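Local coordinates for encapsidation protein (Bacillus phage phi29, PDB 5HD9) that probably serves as the ATPase of the phage DNA packaging motor, using ATP hydrolysis to drive the viral genome into the capsid, at residues Leu16-Ile20 against Tyr163-Leu169. Sequence-based numbering, arbitrary orientation.
Sequences LNFVI and YFLFFNL
Phe-18 on strand 16-19 meets Phe-164 on helix 163-167 where the two segments run roughly antiparallel, at 142°, with their axes 11.6 Å apart. That spacing is bridged by side chains, and every contact is carbon to carbon. The rings of Phe-18 and Phe-164 form an edge-to-face (T-shaped) pair, with planes at 79°. Phe-164 presents its edge, and its CE1 sits 3.6 Å from CG of Phe-18, over one ring face. Phe-18 points toward the helix, and with CG anti to its own carbonyl carbon (chi1 -51°) one ring face is turned to Phe-164. Around the same ring, CE2 touches Tyr-163 CB at 3.8 Å and CE1 touches Leu-169 CD1, also at 3.8 Å. Leu-16 sends CD2 over a face of the Phe-167 ring as a CH-pi contact, 3.8 Å from the centroid. Ile-20 CD1 meets the edge of Phe-164 more loosely, 4.2 Å from CE2. Leu-169 follows a Schellman motif at Asn-168, and its N bonds back to Phe-164 O. The strand lies between strands 149-153 and 183-186 of the ASCE sheet and leads into a probable P-loop (Walker A). The helix packs against this strand. Helix 130-141 borders the contact: Met-138 touches Leu-16, Leu-134 touches Tyr-163, and Tyr-163 OH is hydrogen-bonded to Glu-130 OE1.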
loop_
_atom_site.group_PDB
_atom_site.type_symbol
_atom_site.label_atom_id
_atom_site.label_comp_id
_atom_site.label_asym_id
_atom_site.label_seq_id
_atom_site.Cartn_x
_atom_site.Cartn_y
_atom_site.Cartn_z
ATOM N N LEU A 16 4.468 -9.208 2.609
ATOM C CA LEU A 16 3.677 -8.325 3.463
ATOM C C LEU A 16 4.594 -7.335 4.181
ATOM O O LEU A 16 5.567 -7.727 4.819
ATOM C CB LEU A 16 2.868 -9.154 4.466
ATOM C CG LEU A 16 1.478 -8.680 4.903
ATOM C CD1 LEU A 16 0.588 -8.282 3.736
ATOM C CD2 LEU A 16 0.811 -9.786 5.707
ATOM N N ASN A 17 4.287 -6.047 4.051
ATOM C CA ASN A 17 5.113 -4.985 4.621
ATOM C C ASN A 17 4.267 -3.951 5.352
ATOM O O ASN A 17 3.234 -3.512 4.843
ATOM C CB ASN A 17 5.930 -4.290 3.527
ATOM C CG ASN A 17 6.781 -5.255 2.726
ATOM O OD1 ASN A 17 7.946 -5.486 3.048
ATOM N ND2 ASN A 17 6.205 -5.816 1.670
ATOM N N PHE A 18 4.714 -3.567 6.546
ATOM C CA PHE A 18 4.035 -2.549 7.344
ATOM C C PHE A 18 4.999 -1.415 7.688
ATOM O O PHE A 18 5.953 -1.614 8.434
ATOM C CB PHE A 18 3.466 -3.155 8.630
ATOM C CG PHE A 18 2.634 -4.388 8.409
ATOM C CD1 PHE A 18 3.213 -5.645 8.444
ATOM C CD2 PHE A 18 1.272 -4.291 8.177
ATOM C CE1 PHE A 18 2.453 -6.782 8.244
ATOM C CE2 PHE A 18 0.508 -5.427 7.975
ATOM C CZ PHE A 18 1.103 -6.674 8.012
ATOM N N VAL A 19 4.746 -0.229 7.140
ATOM C CA VAL A 19 5.537 0.954 7.465
ATOM C C VAL A 19 4.708 1.855 8.373
ATOM O O VAL A 19 3.657 2.359 7.965
ATOM C CB VAL A 19 5.969 1.721 6.205
ATOM C CG1 VAL A 19 7.005 2.779 6.558
ATOM C CG2 VAL A 19 6.533 0.758 5.163
ATOM N N ILE A 20 5.177 2.049 9.602
ATOM C CA ILE A 20 4.380 2.719 10.626
ATOM C C ILE A 20 5.149 3.846 11.305
ATOM O O ILE A 20 6.365 3.970 11.152
ATOM C CB ILE A 20 3.891 1.714 11.687
ATOM C CG1 ILE A 20 5.076 1.097 12.440
ATOM C CG2 ILE A 20 3.045 0.629 11.021
ATOM C CD1 ILE A 20 4.672 0.162 13.565
ATOM N N TYR A 163 -3.648 -6.883 12.317
ATOM C CA TYR A 163 -2.687 -7.527 11.431
ATOM C C TYR A 163 -1.504 -8.082 12.215
ATOM O O TYR A 163 -1.107 -9.230 12.017
ATOM C CB TYR A 163 -2.219 -6.546 10.349
ATOM C CG TYR A 163 -3.336 -6.189 9.397
ATOM C CD1 TYR A 163 -4.213 -5.152 9.679
ATOM C CD2 TYR A 163 -3.537 -6.917 8.232
ATOM C CE1 TYR A 163 -5.247 -4.838 8.821
ATOM C CE2 TYR A 163 -4.567 -6.610 7.367
ATOM C CZ TYR A 163 -5.419 -5.570 7.666
ATOM O OH TYR A 163 -6.450 -5.264 6.811
ATOM N N PHE A 164 -0.947 -7.283 13.118
ATOM C CA PHE A 164 0.177 -7.744 13.924
ATOM C C PHE A 164 -0.254 -8.919 14.803
ATOM O O PHE A 164 0.479 -9.900 14.956
ATOM C CB PHE A 164 0.734 -6.613 14.794
ATOM C CG PHE A 164 1.440 -5.527 14.021
ATOM C CD1 PHE A 164 1.358 -5.458 12.639
ATOM C CD2 PHE A 164 2.199 -4.577 14.687
ATOM C CE1 PHE A 164 2.010 -4.456 11.941
ATOM C CE2 PHE A 164 2.853 -3.577 13.994
ATOM C CZ PHE A 164 2.758 -3.517 12.619
ATOM N N LEU A 165 -1.447 -8.815 15.378
ATOM C CA LEU A 165 -1.982 -9.880 16.217
ATOM C C LEU A 165 -2.203 -11.154 15.408
ATOM O O LEU A 165 -1.823 -12.245 15.832
ATOM C CB LEU A 165 -3.296 -9.444 16.864
ATOM C CG LEU A 165 -3.221 -8.295 17.869
ATOM C CD1 LEU A 165 -4.621 -7.908 18.319
ATOM C CD2 LEU A 165 -2.357 -8.668 19.063
ATOM N N PHE A 166 -2.814 -11.003 14.238
ATOM C CA PHE A 166 -3.184 -12.147 13.409
ATOM C C PHE A 166 -1.945 -12.931 12.984
ATOM O O PHE A 166 -1.920 -14.158 13.064
ATOM C CB PHE A 166 -3.975 -11.677 12.181
ATOM C CG PHE A 166 -4.568 -12.793 11.369
ATOM C CD1 PHE A 166 -3.807 -13.468 10.431
ATOM C CD2 PHE A 166 -5.893 -13.158 11.536
ATOM C CE1 PHE A 166 -4.356 -14.491 9.681
ATOM C CE2 PHE A 166 -6.446 -14.180 10.790
ATOM C CZ PHE A 166 -5.676 -14.846 9.860
ATOM N N PHE A 167 -0.912 -12.210 12.555
ATOM C CA PHE A 167 0.305 -12.835 12.040
ATOM C C PHE A 167 1.351 -13.103 13.123
ATOM O O PHE A 167 2.423 -13.635 12.836
ATOM C CB PHE A 167 0.909 -11.959 10.942
ATOM C CG PHE A 167 0.021 -11.809 9.737
ATOM C CD1 PHE A 167 -0.266 -12.898 8.934
ATOM C CD2 PHE A 167 -0.523 -10.580 9.406
ATOM C CE1 PHE A 167 -1.081 -12.767 7.826
ATOM C CE2 PHE A 167 -1.340 -10.441 8.300
ATOM C CZ PHE A 167 -1.619 -11.536 7.507
ATOM N N ASN A 168 1.032 -12.740 14.360
ATOM C CA ASN A 168 1.927 -12.968 15.493
ATOM C C ASN A 168 3.217 -12.169 15.348
ATOM O O ASN A 168 4.318 -12.697 15.511
ATOM C CB ASN A 168 2.241 -14.460 15.647
ATOM C CG ASN A 168 2.884 -14.787 16.983
ATOM O OD1 ASN A 168 2.961 -13.940 17.874
ATOM N ND2 ASN A 168 3.345 -16.025 17.130
ATOM N N LEU A 169 3.058 -10.886 15.037
ATOM C CA LEU A 169 4.179 -9.967 14.905
ATOM C C LEU A 169 4.243 -9.051 16.125
ATOM O O LEU A 169 3.307 -8.298 16.391
ATOM C CB LEU A 169 4.046 -9.142 13.623
ATOM C CG LEU A 169 3.736 -9.959 12.364
ATOM C CD1 LEU A 169 3.476 -9.048 11.180
ATOM C CD2 LEU A 169 4.868 -10.924 12.054
#